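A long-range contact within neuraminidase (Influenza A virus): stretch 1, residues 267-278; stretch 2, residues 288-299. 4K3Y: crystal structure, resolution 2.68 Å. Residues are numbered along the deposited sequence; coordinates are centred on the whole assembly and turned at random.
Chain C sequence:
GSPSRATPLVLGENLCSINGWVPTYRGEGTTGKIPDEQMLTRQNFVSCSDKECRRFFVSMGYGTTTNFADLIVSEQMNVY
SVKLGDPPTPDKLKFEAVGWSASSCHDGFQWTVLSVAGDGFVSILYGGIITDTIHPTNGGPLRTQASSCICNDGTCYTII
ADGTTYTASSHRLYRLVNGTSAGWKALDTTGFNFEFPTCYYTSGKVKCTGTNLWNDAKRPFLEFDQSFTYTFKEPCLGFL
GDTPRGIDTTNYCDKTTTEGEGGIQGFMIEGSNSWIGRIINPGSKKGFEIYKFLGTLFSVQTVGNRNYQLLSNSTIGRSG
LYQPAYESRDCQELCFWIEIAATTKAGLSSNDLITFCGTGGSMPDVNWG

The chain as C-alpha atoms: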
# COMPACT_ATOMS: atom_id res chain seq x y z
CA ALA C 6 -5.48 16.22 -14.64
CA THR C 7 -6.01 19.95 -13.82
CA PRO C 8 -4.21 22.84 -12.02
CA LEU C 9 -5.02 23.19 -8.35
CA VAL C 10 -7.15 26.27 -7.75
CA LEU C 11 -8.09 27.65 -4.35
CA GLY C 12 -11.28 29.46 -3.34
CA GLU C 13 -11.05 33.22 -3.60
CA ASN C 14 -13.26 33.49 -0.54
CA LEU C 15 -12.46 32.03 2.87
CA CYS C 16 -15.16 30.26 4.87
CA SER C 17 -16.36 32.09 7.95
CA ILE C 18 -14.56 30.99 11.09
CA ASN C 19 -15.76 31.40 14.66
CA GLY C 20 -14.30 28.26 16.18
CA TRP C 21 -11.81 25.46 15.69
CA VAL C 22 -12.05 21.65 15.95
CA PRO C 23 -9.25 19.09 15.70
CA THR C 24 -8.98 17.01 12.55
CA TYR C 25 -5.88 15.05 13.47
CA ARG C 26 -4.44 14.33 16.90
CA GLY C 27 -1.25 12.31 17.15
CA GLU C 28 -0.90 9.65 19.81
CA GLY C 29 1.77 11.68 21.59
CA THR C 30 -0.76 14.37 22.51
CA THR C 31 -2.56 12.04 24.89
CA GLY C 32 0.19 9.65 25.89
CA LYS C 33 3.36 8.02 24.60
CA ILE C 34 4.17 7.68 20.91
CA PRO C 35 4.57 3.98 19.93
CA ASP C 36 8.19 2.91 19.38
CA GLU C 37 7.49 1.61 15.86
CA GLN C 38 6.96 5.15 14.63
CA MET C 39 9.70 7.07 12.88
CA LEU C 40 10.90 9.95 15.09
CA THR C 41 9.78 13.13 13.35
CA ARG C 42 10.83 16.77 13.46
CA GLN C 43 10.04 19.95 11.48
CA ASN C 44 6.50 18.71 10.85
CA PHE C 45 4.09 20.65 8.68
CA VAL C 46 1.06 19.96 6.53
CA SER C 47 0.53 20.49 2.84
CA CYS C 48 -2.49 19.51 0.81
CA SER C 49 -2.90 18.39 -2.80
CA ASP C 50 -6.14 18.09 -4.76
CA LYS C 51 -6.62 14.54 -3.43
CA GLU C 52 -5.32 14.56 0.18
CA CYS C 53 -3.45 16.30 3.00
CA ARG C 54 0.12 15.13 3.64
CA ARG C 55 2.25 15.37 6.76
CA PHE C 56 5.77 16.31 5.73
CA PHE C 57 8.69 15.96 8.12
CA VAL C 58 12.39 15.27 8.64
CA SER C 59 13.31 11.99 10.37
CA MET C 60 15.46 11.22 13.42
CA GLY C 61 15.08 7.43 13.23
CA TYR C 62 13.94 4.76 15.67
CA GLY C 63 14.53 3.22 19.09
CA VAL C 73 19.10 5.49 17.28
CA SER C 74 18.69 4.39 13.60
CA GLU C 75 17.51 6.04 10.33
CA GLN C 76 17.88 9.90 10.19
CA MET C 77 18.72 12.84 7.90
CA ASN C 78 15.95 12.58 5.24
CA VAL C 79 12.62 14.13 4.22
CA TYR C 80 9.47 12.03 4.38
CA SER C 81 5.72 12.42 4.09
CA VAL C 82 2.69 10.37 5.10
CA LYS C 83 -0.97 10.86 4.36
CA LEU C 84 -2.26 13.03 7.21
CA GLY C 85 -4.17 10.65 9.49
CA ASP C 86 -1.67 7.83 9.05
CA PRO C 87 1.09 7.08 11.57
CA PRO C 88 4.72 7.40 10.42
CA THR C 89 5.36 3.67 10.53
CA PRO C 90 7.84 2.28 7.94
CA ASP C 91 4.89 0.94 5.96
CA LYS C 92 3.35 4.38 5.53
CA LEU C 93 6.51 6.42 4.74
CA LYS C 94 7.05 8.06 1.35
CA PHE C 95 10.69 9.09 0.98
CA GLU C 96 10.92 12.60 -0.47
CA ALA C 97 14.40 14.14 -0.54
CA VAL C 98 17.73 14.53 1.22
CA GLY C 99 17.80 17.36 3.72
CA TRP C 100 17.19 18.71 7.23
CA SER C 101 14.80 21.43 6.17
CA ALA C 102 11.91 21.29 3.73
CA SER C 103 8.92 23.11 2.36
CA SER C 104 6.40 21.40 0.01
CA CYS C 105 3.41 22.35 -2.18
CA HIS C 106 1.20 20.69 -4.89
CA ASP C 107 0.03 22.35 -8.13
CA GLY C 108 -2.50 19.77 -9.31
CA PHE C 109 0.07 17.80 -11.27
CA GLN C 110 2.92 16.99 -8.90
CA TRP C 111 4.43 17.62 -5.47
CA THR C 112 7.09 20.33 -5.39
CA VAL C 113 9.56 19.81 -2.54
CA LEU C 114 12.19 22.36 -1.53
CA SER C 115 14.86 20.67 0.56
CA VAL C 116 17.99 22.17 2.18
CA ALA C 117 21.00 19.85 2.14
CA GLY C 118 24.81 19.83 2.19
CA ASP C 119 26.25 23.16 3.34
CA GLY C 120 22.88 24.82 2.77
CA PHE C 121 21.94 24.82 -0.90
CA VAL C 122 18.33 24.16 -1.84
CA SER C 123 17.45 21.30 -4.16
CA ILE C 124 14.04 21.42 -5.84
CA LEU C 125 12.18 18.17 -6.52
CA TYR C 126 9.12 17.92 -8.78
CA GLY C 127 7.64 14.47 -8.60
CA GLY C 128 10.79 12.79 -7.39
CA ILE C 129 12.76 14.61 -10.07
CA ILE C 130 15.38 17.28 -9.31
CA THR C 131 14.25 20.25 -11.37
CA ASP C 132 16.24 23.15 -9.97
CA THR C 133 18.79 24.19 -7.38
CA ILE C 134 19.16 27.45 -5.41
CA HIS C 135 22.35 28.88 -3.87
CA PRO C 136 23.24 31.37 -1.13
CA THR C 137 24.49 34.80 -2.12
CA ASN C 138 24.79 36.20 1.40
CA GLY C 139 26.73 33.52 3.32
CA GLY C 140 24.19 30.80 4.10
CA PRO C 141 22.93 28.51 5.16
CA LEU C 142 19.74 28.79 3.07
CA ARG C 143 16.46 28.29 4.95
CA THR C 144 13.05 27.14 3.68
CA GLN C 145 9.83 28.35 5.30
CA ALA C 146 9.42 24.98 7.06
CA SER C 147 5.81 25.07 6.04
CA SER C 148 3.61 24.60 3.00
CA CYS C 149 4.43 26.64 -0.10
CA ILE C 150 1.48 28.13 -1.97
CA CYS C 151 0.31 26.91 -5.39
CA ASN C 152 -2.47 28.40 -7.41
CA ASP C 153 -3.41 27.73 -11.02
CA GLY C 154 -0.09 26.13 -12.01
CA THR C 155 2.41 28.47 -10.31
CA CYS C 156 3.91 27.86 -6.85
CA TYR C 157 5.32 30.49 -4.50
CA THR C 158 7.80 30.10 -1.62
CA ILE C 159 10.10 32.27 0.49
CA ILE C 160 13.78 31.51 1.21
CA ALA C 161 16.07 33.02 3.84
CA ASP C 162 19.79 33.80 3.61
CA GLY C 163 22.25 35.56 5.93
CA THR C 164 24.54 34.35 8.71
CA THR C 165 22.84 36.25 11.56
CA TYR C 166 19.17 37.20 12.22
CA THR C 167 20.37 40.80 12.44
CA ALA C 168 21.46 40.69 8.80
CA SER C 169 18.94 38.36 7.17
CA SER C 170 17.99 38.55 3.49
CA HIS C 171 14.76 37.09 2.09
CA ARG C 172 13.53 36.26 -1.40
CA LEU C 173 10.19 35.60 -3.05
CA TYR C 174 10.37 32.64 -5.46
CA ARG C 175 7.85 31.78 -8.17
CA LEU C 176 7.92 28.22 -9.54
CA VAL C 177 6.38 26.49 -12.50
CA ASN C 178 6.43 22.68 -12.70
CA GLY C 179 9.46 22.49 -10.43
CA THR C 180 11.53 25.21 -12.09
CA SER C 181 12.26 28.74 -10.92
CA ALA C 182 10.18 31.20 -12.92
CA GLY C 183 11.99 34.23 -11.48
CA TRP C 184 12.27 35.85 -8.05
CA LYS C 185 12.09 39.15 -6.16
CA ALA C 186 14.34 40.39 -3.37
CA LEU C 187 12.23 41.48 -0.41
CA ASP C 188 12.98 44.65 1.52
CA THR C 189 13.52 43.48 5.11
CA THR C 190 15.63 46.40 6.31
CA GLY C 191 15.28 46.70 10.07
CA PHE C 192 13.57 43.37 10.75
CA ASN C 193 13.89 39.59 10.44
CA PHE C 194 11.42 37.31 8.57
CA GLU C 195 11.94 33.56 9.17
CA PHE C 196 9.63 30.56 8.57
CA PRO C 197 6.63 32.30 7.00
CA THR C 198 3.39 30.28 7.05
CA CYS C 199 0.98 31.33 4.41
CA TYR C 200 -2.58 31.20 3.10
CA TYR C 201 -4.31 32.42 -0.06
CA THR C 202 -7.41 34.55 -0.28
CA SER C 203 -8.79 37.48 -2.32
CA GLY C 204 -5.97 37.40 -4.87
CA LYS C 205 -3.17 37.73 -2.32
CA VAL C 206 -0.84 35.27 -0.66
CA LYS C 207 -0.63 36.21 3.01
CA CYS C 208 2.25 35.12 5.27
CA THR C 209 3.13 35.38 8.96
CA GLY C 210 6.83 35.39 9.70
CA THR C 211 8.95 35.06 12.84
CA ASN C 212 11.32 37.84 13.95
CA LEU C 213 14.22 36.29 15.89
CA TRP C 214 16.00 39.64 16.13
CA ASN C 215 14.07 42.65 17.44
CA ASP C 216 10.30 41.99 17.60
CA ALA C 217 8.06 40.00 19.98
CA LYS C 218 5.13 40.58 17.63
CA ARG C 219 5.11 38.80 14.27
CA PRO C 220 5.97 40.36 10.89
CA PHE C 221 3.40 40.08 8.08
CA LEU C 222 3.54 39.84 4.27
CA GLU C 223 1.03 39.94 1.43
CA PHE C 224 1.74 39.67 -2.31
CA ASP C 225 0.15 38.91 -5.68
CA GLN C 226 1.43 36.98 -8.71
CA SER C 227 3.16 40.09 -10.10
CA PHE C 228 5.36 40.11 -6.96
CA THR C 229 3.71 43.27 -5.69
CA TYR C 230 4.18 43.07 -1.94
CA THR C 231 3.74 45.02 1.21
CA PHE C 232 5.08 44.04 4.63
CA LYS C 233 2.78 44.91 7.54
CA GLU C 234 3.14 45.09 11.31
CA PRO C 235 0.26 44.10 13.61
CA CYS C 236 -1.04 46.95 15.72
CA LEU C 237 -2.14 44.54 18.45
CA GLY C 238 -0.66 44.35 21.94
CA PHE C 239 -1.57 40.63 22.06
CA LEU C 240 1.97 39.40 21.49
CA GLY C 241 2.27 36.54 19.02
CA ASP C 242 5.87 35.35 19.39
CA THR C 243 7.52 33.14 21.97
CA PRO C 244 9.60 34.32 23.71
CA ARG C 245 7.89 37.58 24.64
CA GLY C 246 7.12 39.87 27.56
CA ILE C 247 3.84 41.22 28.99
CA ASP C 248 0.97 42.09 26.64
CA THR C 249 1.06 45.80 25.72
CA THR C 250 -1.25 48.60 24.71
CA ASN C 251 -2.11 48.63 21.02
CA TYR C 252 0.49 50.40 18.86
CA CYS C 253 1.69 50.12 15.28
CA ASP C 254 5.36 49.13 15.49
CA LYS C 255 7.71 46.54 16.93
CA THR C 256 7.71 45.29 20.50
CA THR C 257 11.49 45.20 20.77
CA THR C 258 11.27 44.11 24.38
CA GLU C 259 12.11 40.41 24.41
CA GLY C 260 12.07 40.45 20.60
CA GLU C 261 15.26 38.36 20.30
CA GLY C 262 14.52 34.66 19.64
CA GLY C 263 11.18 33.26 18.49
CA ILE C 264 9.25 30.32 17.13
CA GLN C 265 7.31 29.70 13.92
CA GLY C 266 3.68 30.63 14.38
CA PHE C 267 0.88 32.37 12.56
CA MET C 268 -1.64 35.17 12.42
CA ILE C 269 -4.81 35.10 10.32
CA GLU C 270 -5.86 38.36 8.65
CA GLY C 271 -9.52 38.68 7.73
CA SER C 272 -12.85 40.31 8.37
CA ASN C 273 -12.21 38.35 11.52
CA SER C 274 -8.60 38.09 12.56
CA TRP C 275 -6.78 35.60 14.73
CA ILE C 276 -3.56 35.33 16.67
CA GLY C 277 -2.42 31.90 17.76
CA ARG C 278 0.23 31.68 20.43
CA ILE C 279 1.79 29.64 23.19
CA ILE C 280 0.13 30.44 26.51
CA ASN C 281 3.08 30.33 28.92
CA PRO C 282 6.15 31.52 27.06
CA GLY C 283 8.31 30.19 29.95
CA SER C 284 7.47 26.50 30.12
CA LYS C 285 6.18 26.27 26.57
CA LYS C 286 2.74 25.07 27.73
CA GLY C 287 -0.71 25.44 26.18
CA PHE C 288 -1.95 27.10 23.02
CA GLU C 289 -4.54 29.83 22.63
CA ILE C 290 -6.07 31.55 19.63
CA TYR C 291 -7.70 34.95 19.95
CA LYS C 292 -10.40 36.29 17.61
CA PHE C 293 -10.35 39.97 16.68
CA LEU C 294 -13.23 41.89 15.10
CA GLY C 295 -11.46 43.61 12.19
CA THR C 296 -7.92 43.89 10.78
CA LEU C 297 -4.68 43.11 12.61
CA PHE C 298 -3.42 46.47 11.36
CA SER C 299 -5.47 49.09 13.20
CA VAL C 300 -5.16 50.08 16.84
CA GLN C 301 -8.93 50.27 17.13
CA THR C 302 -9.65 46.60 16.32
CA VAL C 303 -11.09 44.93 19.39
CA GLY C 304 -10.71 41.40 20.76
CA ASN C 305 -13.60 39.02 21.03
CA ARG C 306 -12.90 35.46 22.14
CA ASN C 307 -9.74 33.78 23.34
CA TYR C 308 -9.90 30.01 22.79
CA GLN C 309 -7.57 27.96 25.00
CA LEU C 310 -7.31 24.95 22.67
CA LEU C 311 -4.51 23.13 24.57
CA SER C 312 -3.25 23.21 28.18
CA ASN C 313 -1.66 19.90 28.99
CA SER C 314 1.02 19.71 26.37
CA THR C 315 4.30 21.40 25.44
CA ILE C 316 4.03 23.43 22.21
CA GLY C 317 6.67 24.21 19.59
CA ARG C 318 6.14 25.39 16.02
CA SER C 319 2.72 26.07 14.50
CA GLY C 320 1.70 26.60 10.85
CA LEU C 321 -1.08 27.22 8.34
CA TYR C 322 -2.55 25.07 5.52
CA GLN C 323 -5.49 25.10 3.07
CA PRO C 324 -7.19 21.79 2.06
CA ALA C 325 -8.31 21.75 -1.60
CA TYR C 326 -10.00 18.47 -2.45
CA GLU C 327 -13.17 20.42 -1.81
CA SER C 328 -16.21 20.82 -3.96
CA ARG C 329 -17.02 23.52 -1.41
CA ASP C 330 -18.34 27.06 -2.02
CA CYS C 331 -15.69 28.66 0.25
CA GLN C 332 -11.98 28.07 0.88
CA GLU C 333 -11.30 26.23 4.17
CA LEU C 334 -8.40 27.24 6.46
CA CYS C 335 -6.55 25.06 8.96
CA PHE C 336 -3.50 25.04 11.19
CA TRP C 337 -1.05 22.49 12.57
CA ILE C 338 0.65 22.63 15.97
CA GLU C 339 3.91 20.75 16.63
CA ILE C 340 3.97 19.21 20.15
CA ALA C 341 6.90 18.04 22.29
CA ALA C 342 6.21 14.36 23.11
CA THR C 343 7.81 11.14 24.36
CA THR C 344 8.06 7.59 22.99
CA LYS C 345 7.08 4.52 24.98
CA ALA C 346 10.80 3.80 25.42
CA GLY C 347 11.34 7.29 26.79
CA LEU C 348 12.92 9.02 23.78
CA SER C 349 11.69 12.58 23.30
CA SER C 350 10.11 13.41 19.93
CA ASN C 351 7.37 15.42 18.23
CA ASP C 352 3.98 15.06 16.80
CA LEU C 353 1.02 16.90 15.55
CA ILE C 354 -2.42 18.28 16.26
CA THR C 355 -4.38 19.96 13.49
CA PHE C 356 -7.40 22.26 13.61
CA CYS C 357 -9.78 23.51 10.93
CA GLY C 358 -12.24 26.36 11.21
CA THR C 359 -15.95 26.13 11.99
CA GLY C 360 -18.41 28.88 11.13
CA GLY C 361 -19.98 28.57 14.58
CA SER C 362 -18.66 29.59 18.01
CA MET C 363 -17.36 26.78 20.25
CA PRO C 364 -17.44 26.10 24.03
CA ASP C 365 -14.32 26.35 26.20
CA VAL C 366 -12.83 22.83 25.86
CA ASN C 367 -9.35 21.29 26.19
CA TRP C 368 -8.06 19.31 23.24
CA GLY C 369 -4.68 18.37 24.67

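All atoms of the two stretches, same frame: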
# COMPACT_ATOMS: atom_id res chain seq x y z
N PHE C 267 1.70 31.73 13.59
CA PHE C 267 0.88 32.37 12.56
C PHE C 267 -0.08 33.41 13.12
O PHE C 267 -0.40 33.44 14.31
CB PHE C 267 0.08 31.30 11.79
CG PHE C 267 -0.89 30.51 12.67
CD1 PHE C 267 -0.48 29.34 13.31
CD2 PHE C 267 -2.21 30.95 12.85
CE1 PHE C 267 -1.36 28.62 14.12
CE2 PHE C 267 -3.10 30.23 13.66
CZ PHE C 267 -2.67 29.07 14.30
N MET C 268 -0.52 34.27 12.21
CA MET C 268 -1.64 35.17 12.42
C MET C 268 -2.58 34.97 11.23
O MET C 268 -2.12 34.64 10.13
CB MET C 268 -1.17 36.62 12.48
CG MET C 268 -0.33 36.99 13.72
SD MET C 268 0.41 38.63 13.58
CE MET C 268 1.20 38.81 15.19
N ILE C 269 -3.88 35.15 11.44
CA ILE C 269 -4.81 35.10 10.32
C ILE C 269 -5.46 36.46 10.13
O ILE C 269 -6.14 36.96 11.04
CB ILE C 269 -5.92 34.05 10.49
CG1 ILE C 269 -5.32 32.66 10.72
CG2 ILE C 269 -6.86 34.06 9.27
CD1 ILE C 269 -6.35 31.60 11.07
N GLU C 270 -5.27 37.06 8.95
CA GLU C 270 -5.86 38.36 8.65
C GLU C 270 -7.16 38.24 7.85
O GLU C 270 -7.19 37.66 6.75
CB GLU C 270 -4.87 39.25 7.89
CG GLU C 270 -5.50 40.48 7.26
CD GLU C 270 -5.73 41.60 8.25
OE1 GLU C 270 -5.59 41.38 9.47
OE2 GLU C 270 -6.06 42.73 7.80
N GLY C 271 -8.23 38.81 8.38
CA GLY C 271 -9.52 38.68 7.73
C GLY C 271 -10.49 39.75 8.16
O GLY C 271 -10.10 40.77 8.75
N SER C 272 -11.75 39.54 7.82
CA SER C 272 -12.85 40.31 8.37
C SER C 272 -12.74 40.07 9.86
O SER C 272 -12.78 41.00 10.69
CB SER C 272 -14.16 39.76 7.85
OG SER C 272 -14.03 38.37 7.60
N ASN C 273 -12.58 38.79 10.19
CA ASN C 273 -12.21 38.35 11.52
C ASN C 273 -10.76 37.93 11.50
O ASN C 273 -10.34 37.17 10.62
CB ASN C 273 -13.09 37.19 11.96
CG ASN C 273 -14.39 37.65 12.58
OD1 ASN C 273 -14.64 38.86 12.68
ND2 ASN C 273 -15.21 36.70 13.00
N SER C 274 -10.01 38.42 12.47
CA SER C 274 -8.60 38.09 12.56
C SER C 274 -8.30 37.19 13.75
O SER C 274 -9.07 37.09 14.70
CB SER C 274 -7.75 39.35 12.61
OG SER C 274 -7.61 39.91 11.32
N TRP C 275 -7.16 36.53 13.68
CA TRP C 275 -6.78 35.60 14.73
C TRP C 275 -5.29 35.70 15.02
O TRP C 275 -4.48 35.92 14.11
CB TRP C 275 -7.08 34.16 14.30
CG TRP C 275 -8.52 33.85 13.94
CD1 TRP C 275 -9.09 33.96 12.70
CD2 TRP C 275 -9.53 33.32 14.81
NE1 TRP C 275 -10.41 33.55 12.75
CE2 TRP C 275 -10.70 33.15 14.03
CE3 TRP C 275 -9.57 32.98 16.17
CZ2 TRP C 275 -11.90 32.66 14.57
CZ3 TRP C 275 -10.77 32.49 16.71
CH2 TRP C 275 -11.92 32.34 15.90
N ILE C 276 -4.94 35.53 16.28
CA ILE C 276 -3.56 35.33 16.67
C ILE C 276 -3.48 34.05 17.48
O ILE C 276 -4.14 33.93 18.51
CB ILE C 276 -3.05 36.45 17.54
CG1 ILE C 276 -3.15 37.78 16.79
CG2 ILE C 276 -1.61 36.17 17.95
CD1 ILE C 276 -2.85 38.95 17.66
N GLY C 277 -2.68 33.10 16.99
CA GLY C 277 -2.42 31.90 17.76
C GLY C 277 -1.08 32.01 18.44
O GLY C 277 -0.08 32.38 17.82
N ARG C 278 -1.04 31.69 19.73
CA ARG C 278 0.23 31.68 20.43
C ARG C 278 0.28 30.66 21.55
O ARG C 278 -0.73 30.06 21.93
CB ARG C 278 0.55 33.06 21.00
CG ARG C 278 -0.10 33.30 22.33
CD ARG C 278 -0.18 34.78 22.61
NE ARG C 278 -0.72 35.00 23.94
CZ ARG C 278 -0.71 36.17 24.57
NH1 ARG C 278 -0.20 37.23 23.98
NH2 ARG C 278 -1.24 36.26 25.78
N PHE C 288 -1.83 26.31 24.23
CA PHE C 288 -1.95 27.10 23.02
C PHE C 288 -3.30 27.79 23.03
O PHE C 288 -4.32 27.18 23.39
CB PHE C 288 -1.83 26.21 21.79
CG PHE C 288 -1.73 26.96 20.49
CD1 PHE C 288 -0.51 27.38 20.01
CD2 PHE C 288 -2.87 27.24 19.75
CE1 PHE C 288 -0.40 28.08 18.82
CE2 PHE C 288 -2.78 27.94 18.56
CZ PHE C 288 -1.54 28.36 18.09
N GLU C 289 -3.30 29.06 22.65
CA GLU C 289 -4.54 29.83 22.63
C GLU C 289 -4.64 30.49 21.27
O GLU C 289 -3.63 30.69 20.59
CB GLU C 289 -4.60 30.85 23.78
CG GLU C 289 -3.52 31.96 23.74
CD GLU C 289 -3.37 32.71 25.07
OE1 GLU C 289 -4.38 32.85 25.81
OE2 GLU C 289 -2.24 33.16 25.38
N ILE C 290 -5.86 30.80 20.86
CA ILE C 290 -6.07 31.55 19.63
C ILE C 290 -7.17 32.57 19.90
O ILE C 290 -8.24 32.25 20.43
CB ILE C 290 -6.33 30.62 18.38
CG1 ILE C 290 -6.26 31.42 17.08
CG2 ILE C 290 -7.65 29.82 18.51
CD1 ILE C 290 -6.22 30.56 15.81
N TYR C 291 -6.87 33.82 19.56
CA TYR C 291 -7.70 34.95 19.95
C TYR C 291 -8.35 35.56 18.71
O TYR C 291 -7.65 35.86 17.74
CB TYR C 291 -6.81 35.99 20.62
CG TYR C 291 -7.50 37.02 21.46
CD1 TYR C 291 -8.87 37.00 21.65
CD2 TYR C 291 -6.77 38.02 22.08
CE1 TYR C 291 -9.50 37.96 22.43
CE2 TYR C 291 -7.38 38.98 22.85
CZ TYR C 291 -8.74 38.95 23.02
OH TYR C 291 -9.31 39.93 23.80
N LYS C 292 -9.67 35.71 18.74
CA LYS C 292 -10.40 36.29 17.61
C LYS C 292 -10.48 37.81 17.78
O LYS C 292 -10.71 38.32 18.89
CB LYS C 292 -11.81 35.72 17.50
CG LYS C 292 -12.53 36.07 16.20
CD LYS C 292 -14.03 36.32 16.40
CE LYS C 292 -14.83 35.03 16.52
NZ LYS C 292 -16.19 35.16 15.93
N PHE C 293 -10.27 38.52 16.68
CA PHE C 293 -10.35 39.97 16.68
C PHE C 293 -11.38 40.41 15.64
O PHE C 293 -11.43 39.86 14.53
CB PHE C 293 -8.98 40.59 16.39
CG PHE C 293 -7.98 40.42 17.51
CD1 PHE C 293 -7.96 41.31 18.57
CD2 PHE C 293 -7.06 39.37 17.51
CE1 PHE C 293 -7.05 41.17 19.62
CE2 PHE C 293 -6.16 39.22 18.55
CZ PHE C 293 -6.15 40.13 19.61
N LEU C 294 -12.21 41.38 16.01
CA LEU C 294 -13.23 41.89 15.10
C LEU C 294 -12.61 43.01 14.26
O LEU C 294 -12.49 44.14 14.74
CB LEU C 294 -14.45 42.40 15.88
CG LEU C 294 -15.05 41.47 16.94
CD1 LEU C 294 -16.12 42.18 17.75
CD2 LEU C 294 -15.63 40.22 16.31
N GLY C 295 -12.20 42.68 13.04
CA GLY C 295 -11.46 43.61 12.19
C GLY C 295 -10.01 43.23 11.91
O GLY C 295 -9.55 42.15 12.29
N THR C 296 -9.29 44.13 11.25
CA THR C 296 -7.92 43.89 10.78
C THR C 296 -6.87 43.86 11.89
O THR C 296 -7.05 44.48 12.94
CB THR C 296 -7.50 44.97 9.75
OG1 THR C 296 -6.16 44.72 9.31
CG2 THR C 296 -7.59 46.38 10.38
N LEU C 297 -5.77 43.16 11.66
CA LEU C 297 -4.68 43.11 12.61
C LEU C 297 -3.90 44.42 12.60
O LEU C 297 -3.03 44.64 13.44
CB LEU C 297 -3.72 41.97 12.25
CG LEU C 297 -4.27 40.54 12.26
CD1 LEU C 297 -3.34 39.58 11.52
CD2 LEU C 297 -4.50 40.06 13.69
N PHE C 298 -4.23 45.29 11.64
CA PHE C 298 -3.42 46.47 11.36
C PHE C 298 -4.12 47.82 11.59
O PHE C 298 -3.92 48.77 10.84
CB PHE C 298 -2.87 46.36 9.95
CG PHE C 298 -2.35 45.00 9.63
CD1 PHE C 298 -1.24 44.49 10.31
CD2 PHE C 298 -2.97 44.21 8.67
CE1 PHE C 298 -0.75 43.23 10.03
CE2 PHE C 298 -2.48 42.94 8.38
CZ PHE C 298 -1.37 42.45 9.06
N SER C 299 -4.95 47.85 12.63
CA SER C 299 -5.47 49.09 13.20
C SER C 299 -5.29 48.98 14.70
O SER C 299 -5.14 47.88 15.23
CB SER C 299 -6.95 49.26 12.89
OG SER C 299 -7.56 50.02 13.92

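Strands 273-278 and 288-294 run antiparallel, and their ladder sets the rules for everything that fits around it. Ser274 pairs with Phe293, Ile276 with Tyr291 and Arg278 with Glu289, each through two backbone hydrogen bonds; Ser274 O accepts from Phe293 N at 2.7 Å.

Alternation sorts the side chains. On the face of Trp275 and Lys292, the indole is a flat shelf: Lys292 CB lies over its six-membered ring, 3.8 Å from the centroid, a CH-pi contact, while Ile290 CG1 packs 3.8 Å from Trp275 CE3. Gly277 supplies the hollow. Its CA sits 3.7 Å from Phe288 CZ, and a CB there would clash with that atom, so the bare backbone makes room for the ring. Phe267 extends this apolar patch, its CE2 3.8 Å from Ile290 CD1.

On the other face, Ile276 CD1 presses against Phe293 CE2 at 3.4 Å, and the buried Arg278 and Glu289 pair their charges in a salt bridge, NE to OE2 2.8 Å.

Beyond the ladder, Leu297 is the bump, with CD2 3.5 Å from Ser274 CB and CD1 3.8 Å from Met268 CB. Glu270 fastens the turn that presents it: OE1 accepts from Leu297 N at 2.8 Å, OE2 from Thr296 OG1 at 2.5 Å. Gly295 allows that turn, adopting backbone angles that call for glycine.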